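Local coordinates for protein probable M18 family aminopeptidase 1 (PDB 2GLF) that probably removes amino acids from the N termini of peptides as a metal-dependent aminopeptidase of the M18 family, at residues S95-K101 with F114-Y119; I122-L128 with F179-L184. One frame throughout, in Å; residues are numbered along the deposited sequence.

In the fold
Both contacts lie in the part of the chain built round the antiparallel sheet, and they follow one another in sequence. Soon after metal ligand H92 the chain enters contact 1. There strand 97-108 turns back as strand 111-119, so 95-101 meets 114-119 in a beta hairpin. The loop after the hairpin supplies 122-128. Contact 2 then closes a longer excursion through strands 132-139 and 145-150, when 179-184 returns just before strand 185-189. The two contacts touch directly. E182 forms a salt bridge with K101, T116 OG1 probably hydrogen-bonds to L184 O, and P96 packs on I122. The loops of contact 2 are thus tied to the hairpin.

Contact 1. Residues S95-K101 with F114-Y119; sequences SPRLDFK and FKTHYY
Residues 97-101 and 114-119 are extended antiparallel strands. The axes of these short segments approach to 4.3 Å, with their N-to-C directions at 135°. R97-Y119 and D99-H117 are hydrogen-bonded pairs. L98-Y118 and F100-T116 are non-hydrogen-bonded pairs. The bonds are R97 N to Y119 O 3.1 Å, Y119 N to R97 O 2.9 Å, D99 N to H117 O 3.0 Å, H117 N to D99 O 2.8 Å and K101 N to K115 O 3.1 Å. This is the ladder of a beta hairpin.

R97 (chi1 p) lays its guanidinium flat on the Y119 ring (t), a cation-pi stack with CZ 3.5 Å from the centroid. R97 NH1 also forms salt bridges with D99 OD1, at 2.7 Å, and with E226. F100 and F114 form an offset stack, centroids 4.5 Å apart. L98 CD2 meets Y118 CB at 3.5 Å.

The P96 side chain lies about 5 Å from a bound manganese ion (nearest atoms). D99 forms a salt bridge with K362 of the second subunit. Strand 223-229 flanks 97-101, and strand 185-189 flanks 114-119.

Contact 2. Residues I122-L128 with F179-L184; sequences IKKYHWL and FKGENL
A loop segment, 122-128, packs mainly through side chains on 179-184, which holds a short 3-10 segment at 181-183. Y125 and F179 are the closest CA pair at 6.4 Å. In 122-128, K124 has a positive phi and points its CA-to-CB bond toward 179-184. W127 N bonds to K124 O at 3.1 Å. In 179-184, N183 N reaches K180 O at 3.1 Å and L184 N reaches G181 O at 2.8 Å.

F179 (chi1 m, chi2 96°) points toward 122-128. One face of its ring takes Y125 CB, 3.5 Å from the centroid and 11° off the normal, a CH-pi contact. The end of the Y125 side chain (chi1 p) leads away, and the two rings lie oblique, centroids 5.7 Å apart and planes at 48°. L128 (m, t) brings CD1 to the edge of the F179 ring, 3.4 Å from CD2. Its own CD2 lies 4.2 Å from L184 CD2.

The contact joins the loop after the 111-119 strand of the hairpin to the loop leading into strand 185-189. It also lies at subunit interfaces of the twelve-chain assembly. Y125 and F179 each meet the other's counterpart on the third subunit edge-to-face, and Y125 OH bonds to D163 there.

K124 bends at chi3 (m). Its CG packs 3.8 Å from L184 CD1, and its CD lies 3.6 Å from F179 O. Its NZ forms a salt bridge with D396 of the second subunit. I122 (p, t) places CD1 4.2 Å from L184 CD1. L184 (m, t) also touches L98. K123 NZ bonds to Y125 OH at 3.0 Å and to D169 of the third subunit.

Contact 1. Residues S95-K101 with F114-Y119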
ATOM      1  N   SER A  95     -10.161 -11.533 -39.187  1.00 19.64           N
ATOM      2  CA  SER A  95     -10.519 -10.472 -38.248  1.00 20.36           C
ATOM      3  C   SER A  95     -10.757 -11.010 -36.849  1.00 20.08           C
ATOM      4  O   SER A  95     -11.161 -12.160 -36.683  1.00 19.98           O
ATOM      5  CB  SER A  95     -11.790  -9.760 -38.705  1.00 20.48           C
ATOM      6  OG  SER A  95     -11.553  -8.972 -39.850  1.00 23.20           O
ATOM      7  N   PRO A  96     -10.498 -10.190 -35.816  1.00 14.40           N
ATOM      8  CA  PRO A  96     -10.733 -10.697 -34.463  1.00 14.05           C
ATOM      9  C   PRO A  96     -12.130 -11.326 -34.394  1.00 13.80           C
ATOM     10  O   PRO A  96     -13.091 -10.821 -34.988  1.00 13.52           O
ATOM     11  CB  PRO A  96     -10.580  -9.442 -33.610  1.00 17.76           C
ATOM     12  CG  PRO A  96      -9.452  -8.728 -34.310  1.00 17.20           C
ATOM     13  CD  PRO A  96      -9.850  -8.863 -35.776  1.00 17.65           C
ATOM     14  N   ARG A  97     -12.229 -12.442 -33.683  1.00 21.20           N
ATOM     15  CA  ARG A  97     -13.491 -13.162 -33.562  1.00 20.87           C
ATOM     16  C   ARG A  97     -13.433 -14.084 -32.352  1.00 21.59           C
ATOM     17  O   ARG A  97     -12.609 -13.906 -31.452  1.00 21.15           O
ATOM     18  CB  ARG A  97     -13.699 -14.009 -34.814  1.00 18.56           C
ATOM     19  CG  ARG A  97     -12.497 -14.915 -35.117  1.00 19.39           C
ATOM     20  CD  ARG A  97     -12.671 -15.665 -36.422  1.00 20.03           C
ATOM     21  NE  ARG A  97     -11.440 -15.727 -37.215  1.00 19.12           N
ATOM     22  CZ  ARG A  97     -10.468 -16.620 -37.044  1.00 23.40           C
ATOM     23  NH1 ARG A  97     -10.566 -17.552 -36.104  1.00 21.86           N
ATOM     24  NH2 ARG A  97      -9.393 -16.581 -37.823  1.00 27.94           N
ATOM     25  N   LEU A  98     -14.327 -15.068 -32.348  1.00 22.85           N
ATOM     26  CA  LEU A  98     -14.378 -16.077 -31.300  1.00 23.10           C
ATOM     27  C   LEU A  98     -14.466 -17.411 -32.038  1.00 23.04           C
ATOM     28  O   LEU A  98     -15.219 -17.533 -33.002  1.00 23.21           O
ATOM     29  CB  LEU A  98     -15.617 -15.904 -30.416  1.00 11.28           C
ATOM     30  CG  LEU A  98     -15.814 -14.617 -29.611  1.00 11.10           C
ATOM     31  CD1 LEU A  98     -17.149 -14.695 -28.871  1.00 10.08           C
ATOM     32  CD2 LEU A  98     -14.669 -14.420 -28.629  1.00 10.08           C
ATOM     33  N   ASP A  99     -13.686 -18.398 -31.604  1.00 13.50           N
ATOM     34  CA  ASP A  99     -13.706 -19.717 -32.230  1.00 12.84           C
ATOM     35  C   ASP A  99     -14.280 -20.752 -31.277  1.00 12.84           C
ATOM     36  O   ASP A  99     -13.934 -20.766 -30.102  1.00 13.79           O
ATOM     37  CB  ASP A  99     -12.294 -20.186 -32.609  1.00 20.44           C
ATOM     38  CG  ASP A  99     -11.664 -19.373 -33.728  1.00 20.90           C
ATOM     39  OD1 ASP A  99     -12.401 -18.755 -34.531  1.00 19.05           O
ATOM     40  OD2 ASP A  99     -10.413 -19.378 -33.812  1.00 19.19           O
ATOM     41  N   PHE A 100     -15.158 -21.612 -31.780  1.00  6.96           N
ATOM     42  CA  PHE A 100     -15.714 -22.688 -30.969  1.00  6.76           C
ATOM     43  C   PHE A 100     -14.508 -23.564 -30.598  1.00  6.91           C
ATOM     44  O   PHE A 100     -13.643 -23.810 -31.439  1.00  5.23           O
ATOM     45  CB  PHE A 100     -16.669 -23.547 -31.812  1.00 12.72           C
ATOM     46  CG  PHE A 100     -18.112 -23.106 -31.788  1.00 12.14           C
ATOM     47  CD1 PHE A 100     -18.464 -21.787 -31.529  1.00 10.08           C
ATOM     48  CD2 PHE A 100     -19.121 -24.022 -32.078  1.00 10.57           C
ATOM     49  CE1 PHE A 100     -19.797 -21.390 -31.561  1.00 10.08           C
ATOM     50  CE2 PHE A 100     -20.448 -23.634 -32.114  1.00 10.08           C
ATOM     51  CZ  PHE A 100     -20.788 -22.315 -31.855  1.00 10.08           C
ATOM     52  N   LYS A 101     -14.433 -24.031 -29.357  1.00  5.86           N
ATOM     53  CA  LYS A 101     -13.330 -24.911 -28.975  1.00  5.86           C
ATOM     54  C   LYS A 101     -13.583 -26.263 -29.635  1.00  5.86           C
ATOM     55  O   LYS A 101     -14.657 -26.493 -30.181  1.00  5.86           O
ATOM     56  CB  LYS A 101     -13.275 -25.099 -27.460  1.00 11.15           C
ATOM     57  CG  LYS A 101     -12.617 -23.963 -26.707  1.00 11.02           C
ATOM     58  CD  LYS A 101     -12.381 -24.351 -25.260  1.00  9.57           C
ATOM     59  CE  LYS A 101     -11.652 -23.256 -24.505  1.00  9.57           C
ATOM     60  NZ  LYS A 101     -11.569 -23.581 -23.055  1.00  9.57           N
ATOM     61  N   PHE A 114     -21.845 -23.160 -25.664  1.00 14.99           N
ATOM     62  CA  PHE A 114     -20.761 -23.337 -26.624  1.00 15.03           C
ATOM     63  C   PHE A 114     -19.571 -22.570 -26.078  1.00 15.51           C
ATOM     64  O   PHE A 114     -19.596 -21.337 -26.017  1.00 16.72           O
ATOM     65  CB  PHE A 114     -21.108 -22.764 -28.003  1.00 10.15           C
ATOM     66  CG  PHE A 114     -22.080 -23.588 -28.779  1.00 10.15           C
ATOM     67  CD1 PHE A 114     -23.272 -23.033 -29.226  1.00 10.15           C
ATOM     68  CD2 PHE A 114     -21.799 -24.912 -29.081  1.00 10.15           C
ATOM     69  CE1 PHE A 114     -24.172 -23.784 -29.963  1.00 10.15           C
ATOM     70  CE2 PHE A 114     -22.691 -25.676 -29.820  1.00 10.15           C
ATOM     71  CZ  PHE A 114     -23.883 -25.109 -30.264  1.00 10.16           C
ATOM     72  N   LYS A 115     -18.538 -23.291 -25.665  1.00  9.91           N
ATOM     73  CA  LYS A 115     -17.349 -22.628 -25.163  1.00 10.80           C
ATOM     74  C   LYS A 115     -16.545 -22.134 -26.363  1.00 10.37           C
ATOM     75  O   LYS A 115     -16.441 -22.815 -27.380  1.00 11.00           O
ATOM     76  CB  LYS A 115     -16.484 -23.590 -24.341  1.00 18.64           C
ATOM     77  CG  LYS A 115     -17.195 -24.290 -23.204  1.00 19.23           C
ATOM     78  CD  LYS A 115     -16.193 -24.943 -22.264  1.00 20.39           C
ATOM     79  CE  LYS A 115     -15.678 -23.959 -21.207  1.00 26.32           C
ATOM     80  NZ  LYS A 115     -15.032 -22.726 -21.752  1.00 27.88           N
ATOM     81  N   THR A 116     -15.985 -20.944 -26.260  1.00 14.50           N
ATOM     82  CA  THR A 116     -15.188 -20.439 -27.353  1.00 14.50           C
ATOM     83  C   THR A 116     -13.809 -20.117 -26.830  1.00 14.37           C
ATOM     84  O   THR A 116     -13.526 -20.266 -25.645  1.00 14.51           O
ATOM     85  CB  THR A 116     -15.772 -19.160 -27.945  1.00 10.69           C
ATOM     86  OG1 THR A 116     -15.583 -18.084 -27.021  1.00 10.92           O
ATOM     87  CG2 THR A 116     -17.248 -19.333 -28.221  1.00 10.86           C
ATOM     88  N   HIS A 117     -12.956 -19.679 -27.744  1.00 13.30           N
ATOM     89  CA  HIS A 117     -11.596 -19.281 -27.441  1.00 12.20           C
ATOM     90  C   HIS A 117     -11.424 -18.113 -28.409  1.00 12.43           C
ATOM     91  O   HIS A 117     -11.497 -18.296 -29.620  1.00 13.17           O
ATOM     92  CB  HIS A 117     -10.641 -20.419 -27.772  1.00  7.37           C
ATOM     93  CG  HIS A 117      -9.246 -20.193 -27.292  1.00  7.57           C
ATOM     94  ND1 HIS A 117      -8.540 -19.046 -27.579  1.00  8.68           N
ATOM     95  CD2 HIS A 117      -8.413 -20.977 -26.567  1.00  7.37           C
ATOM     96  CE1 HIS A 117      -7.330 -19.132 -27.054  1.00  7.37           C
ATOM     97  NE2 HIS A 117      -7.227 -20.296 -26.435  1.00  8.73           N
ATOM     98  N   TYR A 118     -11.228 -16.907 -27.883  1.00  8.44           N
ATOM     99  CA  TYR A 118     -11.105 -15.743 -28.746  1.00  8.44           C
ATOM    100  C   TYR A 118      -9.868 -15.730 -29.632  1.00  8.44           C
ATOM    101  O   TYR A 118      -8.812 -16.254 -29.277  1.00  8.47           O
ATOM    102  CB  TYR A 118     -11.198 -14.457 -27.921  1.00  6.87           C
ATOM    103  CG  TYR A 118     -10.003 -14.148 -27.070  1.00  7.32           C
ATOM    104  CD1 TYR A 118      -8.945 -13.385 -27.570  1.00  8.69           C
ATOM    105  CD2 TYR A 118      -9.933 -14.586 -25.754  1.00  6.75           C
ATOM    106  CE1 TYR A 118      -7.847 -13.065 -26.769  1.00  7.54           C
ATOM    107  CE2 TYR A 118      -8.843 -14.272 -24.949  1.00  6.75           C
ATOM    108  CZ  TYR A 118      -7.805 -13.511 -25.462  1.00  6.75           C
ATOM    109  OH  TYR A 118      -6.737 -13.197 -24.661  1.00  6.88           O
ATOM    110  N   TYR A 119     -10.034 -15.127 -30.806  1.00 14.11           N
ATOM    111  CA  TYR A 119      -8.983 -15.027 -31.807  1.00 14.11           C
ATOM    112  C   TYR A 119      -8.589 -13.573 -32.026  1.00 15.21           C
ATOM    113  O   TYR A 119      -9.445 -12.722 -32.284  1.00 16.93           O
ATOM    114  CB  TYR A 119      -9.494 -15.616 -33.115  1.00 10.12           C
ATOM    115  CG  TYR A 119      -8.576 -15.420 -34.290  1.00 10.12           C
ATOM    116  CD1 TYR A 119      -7.532 -16.300 -34.538  1.00 10.12           C
ATOM    117  CD2 TYR A 119      -8.763 -14.356 -35.166  1.00 10.96           C
ATOM    118  CE1 TYR A 119      -6.701 -16.128 -35.631  1.00 10.12           C
ATOM    119  CE2 TYR A 119      -7.936 -14.174 -36.261  1.00 10.12           C
ATOM    120  CZ  TYR A 119      -6.911 -15.065 -36.491  1.00 10.12           C
ATOM    121  OH  TYR A 119      -6.115 -14.907 -37.602  1.00 12.62           O
TER

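Contact 2. Residues I122-L128 with F179-L184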
ATOM      1  N   ILE A 122      -9.366  -8.929 -29.574  1.00 15.23           N
ATOM      2  CA  ILE A 122     -10.716  -8.440 -29.279  1.00 15.46           C
ATOM      3  C   ILE A 122     -10.628  -7.731 -27.925  1.00 15.77           C
ATOM      4  O   ILE A 122      -9.718  -8.019 -27.150  1.00 15.53           O
ATOM      5  CB  ILE A 122     -11.723  -9.606 -29.113  1.00  6.10           C
ATOM      6  CG1 ILE A 122     -11.390 -10.399 -27.841  1.00  5.97           C
ATOM      7  CG2 ILE A 122     -11.681 -10.515 -30.325  1.00  6.42           C
ATOM      8  CD1 ILE A 122     -12.394 -11.463 -27.478  1.00  6.05           C
ATOM      9  N   LYS A 123     -11.548  -6.820 -27.623  1.00 38.00           N
ATOM     10  CA  LYS A 123     -11.486  -6.174 -26.319  1.00 38.74           C
ATOM     11  C   LYS A 123     -12.106  -7.057 -25.250  1.00 39.44           C
ATOM     12  O   LYS A 123     -11.709  -6.998 -24.083  1.00 41.60           O
ATOM     13  CB  LYS A 123     -12.151  -4.801 -26.321  1.00 13.07           C
ATOM     14  CG  LYS A 123     -11.146  -3.687 -26.568  1.00 12.21           C
ATOM     15  CD  LYS A 123     -11.623  -2.364 -26.021  1.00 10.44           C
ATOM     16  CE  LYS A 123     -10.517  -1.340 -26.083  1.00 10.44           C
ATOM     17  NZ  LYS A 123     -10.941  -0.067 -25.469  1.00 10.44           N
ATOM     18  N   LYS A 124     -13.080  -7.868 -25.650  1.00 11.87           N
ATOM     19  CA  LYS A 124     -13.722  -8.821 -24.746  1.00 11.29           C
ATOM     20  C   LYS A 124     -15.026  -8.349 -24.133  1.00 10.71           C
ATOM     21  O   LYS A 124     -16.049  -9.028 -24.260  1.00 10.95           O
ATOM     22  CB  LYS A 124     -12.743  -9.254 -23.645  1.00 13.70           C
ATOM     23  CG  LYS A 124     -12.903 -10.685 -23.166  1.00 14.92           C
ATOM     24  CD  LYS A 124     -11.633 -11.168 -22.488  1.00 14.35           C
ATOM     25  CE  LYS A 124     -10.452 -11.099 -23.448  1.00 18.49           C
ATOM     26  NZ  LYS A 124      -9.178 -11.649 -22.891  1.00 16.69           N
ATOM     27  N   TYR A 125     -15.014  -7.203 -23.459  1.00 10.92           N
ATOM     28  CA  TYR A 125     -16.265  -6.730 -22.891  1.00 10.81           C
ATOM     29  C   TYR A 125     -17.201  -6.315 -24.023  1.00 11.56           C
ATOM     30  O   TYR A 125     -18.396  -6.122 -23.809  1.00 12.91           O
ATOM     31  CB  TYR A 125     -16.043  -5.571 -21.908  1.00  8.75           C
ATOM     32  CG  TYR A 125     -15.297  -4.378 -22.449  1.00  8.75           C
ATOM     33  CD1 TYR A 125     -13.940  -4.214 -22.197  1.00  8.75           C
ATOM     34  CD2 TYR A 125     -15.954  -3.398 -23.194  1.00  8.75           C
ATOM     35  CE1 TYR A 125     -13.250  -3.096 -22.668  1.00  8.75           C
ATOM     36  CE2 TYR A 125     -15.275  -2.279 -23.671  1.00  8.75           C
ATOM     37  CZ  TYR A 125     -13.925  -2.130 -23.402  1.00  8.75           C
ATOM     38  OH  TYR A 125     -13.251  -1.015 -23.842  1.00  8.75           O
ATOM     39  N   HIS A 126     -16.653  -6.192 -25.232  1.00 13.27           N
ATOM     40  CA  HIS A 126     -17.446  -5.828 -26.405  1.00 12.83           C
ATOM     41  C   HIS A 126     -18.424  -6.947 -26.763  1.00 13.36           C
ATOM     42  O   HIS A 126     -19.545  -6.689 -27.201  1.00 13.95           O
ATOM     43  CB  HIS A 126     -16.563  -5.618 -27.642  1.00 14.66           C
ATOM     44  CG  HIS A 126     -15.800  -4.333 -27.660  1.00 14.62           C
ATOM     45  ND1 HIS A 126     -16.351  -3.129 -27.278  1.00 16.29           N
ATOM     46  CD2 HIS A 126     -14.545  -4.053 -28.087  1.00 14.27           C
ATOM     47  CE1 HIS A 126     -15.467  -2.164 -27.469  1.00 14.23           C
ATOM     48  NE2 HIS A 126     -14.362  -2.699 -27.958  1.00 14.53           N
ATOM     49  N   TRP A 127     -17.978  -8.186 -26.569  1.00  7.42           N
ATOM     50  CA  TRP A 127     -18.739  -9.375 -26.929  1.00  7.55           C
ATOM     51  C   TRP A 127     -19.822  -9.862 -25.978  1.00  7.94           C
ATOM     52  O   TRP A 127     -20.389 -10.938 -26.180  1.00  7.41           O
ATOM     53  CB  TRP A 127     -17.754 -10.512 -27.237  1.00 14.37           C
ATOM     54  CG  TRP A 127     -16.780 -10.112 -28.300  1.00 14.37           C
ATOM     55  CD1 TRP A 127     -15.755  -9.201 -28.181  1.00 14.37           C
ATOM     56  CD2 TRP A 127     -16.831 -10.472 -29.685  1.00 14.37           C
ATOM     57  NE1 TRP A 127     -15.181  -8.968 -29.408  1.00 14.37           N
ATOM     58  CE2 TRP A 127     -15.822  -9.736 -30.348  1.00 14.37           C
ATOM     59  CE3 TRP A 127     -17.635 -11.340 -30.434  1.00 14.74           C
ATOM     60  CZ2 TRP A 127     -15.601  -9.847 -31.725  1.00 14.37           C
ATOM     61  CZ3 TRP A 127     -17.412 -11.447 -31.801  1.00 14.37           C
ATOM     62  CH2 TRP A 127     -16.405 -10.706 -32.431  1.00 14.37           C
ATOM     63  N   LEU A 128     -20.128  -9.079 -24.953  1.00 19.31           N
ATOM     64  CA  LEU A 128     -21.173  -9.471 -24.016  1.00 20.76           C
ATOM     65  C   LEU A 128     -22.494  -8.765 -24.346  1.00 21.32           C
ATOM     66  O   LEU A 128     -22.506  -7.578 -24.691  1.00 22.44           O
ATOM     67  CB  LEU A 128     -20.730  -9.158 -22.589  1.00 17.64           C
ATOM     68  CG  LEU A 128     -19.527  -9.992 -22.130  1.00 20.29           C
ATOM     69  CD1 LEU A 128     -18.932  -9.401 -20.873  1.00 20.05           C
ATOM     70  CD2 LEU A 128     -19.960 -11.433 -21.898  1.00 23.24           C
ATOM     71  N   PHE A 179     -13.387  -9.450 -17.004  1.00 23.41           N
ATOM     72  CA  PHE A 179     -13.791 -10.218 -18.173  1.00 21.91           C
ATOM     73  C   PHE A 179     -12.796 -11.311 -18.510  1.00 21.06           C
ATOM     74  O   PHE A 179     -11.653 -11.041 -18.874  1.00 20.76           O
ATOM     75  CB  PHE A 179     -13.974  -9.294 -19.374  1.00 25.81           C
ATOM     76  CG  PHE A 179     -14.883  -8.140 -19.100  1.00 26.00           C
ATOM     77  CD1 PHE A 179     -14.364  -6.899 -18.738  1.00 26.38           C
ATOM     78  CD2 PHE A 179     -16.262  -8.301 -19.156  1.00 25.25           C
ATOM     79  CE1 PHE A 179     -15.207  -5.835 -18.432  1.00 25.73           C
ATOM     80  CE2 PHE A 179     -17.114  -7.248 -18.852  1.00 24.63           C
ATOM     81  CZ  PHE A 179     -16.586  -6.012 -18.489  1.00 26.29           C
ATOM     82  N   LYS A 180     -13.247 -12.552 -18.385  1.00 21.77           N
ATOM     83  CA  LYS A 180     -12.406 -13.697 -18.666  1.00 21.29           C
ATOM     84  C   LYS A 180     -12.834 -14.411 -19.941  1.00 20.03           C
ATOM     85  O   LYS A 180     -14.032 -14.574 -20.207  1.00 19.52           O
ATOM     86  CB  LYS A 180     -12.432 -14.649 -17.472  1.00 31.99           C
ATOM     87  CG  LYS A 180     -11.836 -14.021 -16.232  1.00 33.05           C
ATOM     88  CD  LYS A 180     -11.973 -14.910 -15.019  1.00 36.63           C
ATOM     89  CE  LYS A 180     -11.393 -14.232 -13.785  1.00 38.55           C
ATOM     90  NZ  LYS A 180     -11.596 -15.026 -12.538  1.00 38.84           N
ATOM     91  N   GLY A 181     -11.841 -14.816 -20.732  1.00 24.89           N
ATOM     92  CA  GLY A 181     -12.111 -15.513 -21.975  1.00 23.68           C
ATOM     93  C   GLY A 181     -12.916 -16.779 -21.755  1.00 23.16           C
ATOM     94  O   GLY A 181     -13.869 -17.049 -22.487  1.00 22.85           O
ATOM     95  N   GLU A 182     -12.543 -17.552 -20.739  1.00 18.74           N
ATOM     96  CA  GLU A 182     -13.236 -18.799 -20.429  1.00 18.40           C
ATOM     97  C   GLU A 182     -14.753 -18.666 -20.293  1.00 18.47           C
ATOM     98  O   GLU A 182     -15.479 -19.654 -20.412  1.00 19.56           O
ATOM     99  CB  GLU A 182     -12.669 -19.408 -19.149  1.00 23.91           C
ATOM    100  CG  GLU A 182     -11.510 -20.353 -19.367  1.00 24.34           C
ATOM    101  CD  GLU A 182     -11.889 -21.558 -20.208  1.00 24.15           C
ATOM    102  OE1 GLU A 182     -12.946 -22.168 -19.944  1.00 20.93           O
ATOM    103  OE2 GLU A 182     -11.123 -21.900 -21.130  1.00 25.46           O
ATOM    104  N   ASN A 183     -15.228 -17.449 -20.045  1.00 13.77           N
ATOM    105  CA  ASN A 183     -16.656 -17.216 -19.886  1.00 13.39           C
ATOM    106  C   ASN A 183     -17.360 -16.746 -21.150  1.00 13.65           C
ATOM    107  O   ASN A 183     -18.554 -16.478 -21.121  1.00 14.40           O
ATOM    108  CB  ASN A 183     -16.925 -16.199 -18.770  1.00 27.04           C
ATOM    109  CG  ASN A 183     -16.541 -16.714 -17.399  1.00 26.35           C
ATOM    110  OD1 ASN A 183     -16.623 -17.908 -17.130  1.00 23.09           O
ATOM    111  ND2 ASN A 183     -16.139 -15.806 -16.517  1.00 27.20           N
ATOM    112  N   LEU A 184     -16.635 -16.623 -22.254  1.00 14.56           N
ATOM    113  CA  LEU A 184     -17.265 -16.188 -23.497  1.00 13.34           C
ATOM    114  C   LEU A 184     -17.910 -17.416 -24.136  1.00 12.98           C
ATOM    115  O   LEU A 184     -17.370 -18.007 -25.068  1.00 12.98           O
ATOM    116  CB  LEU A 184     -16.220 -15.569 -24.433  1.00 13.09           C
ATOM    117  CG  LEU A 184     -15.537 -14.341 -23.816  1.00 13.31           C
ATOM    118  CD1 LEU A 184     -14.369 -13.872 -24.668  1.00 13.09           C
ATOM    119  CD2 LEU A 184     -16.569 -13.235 -23.659  1.00 15.48           C
TER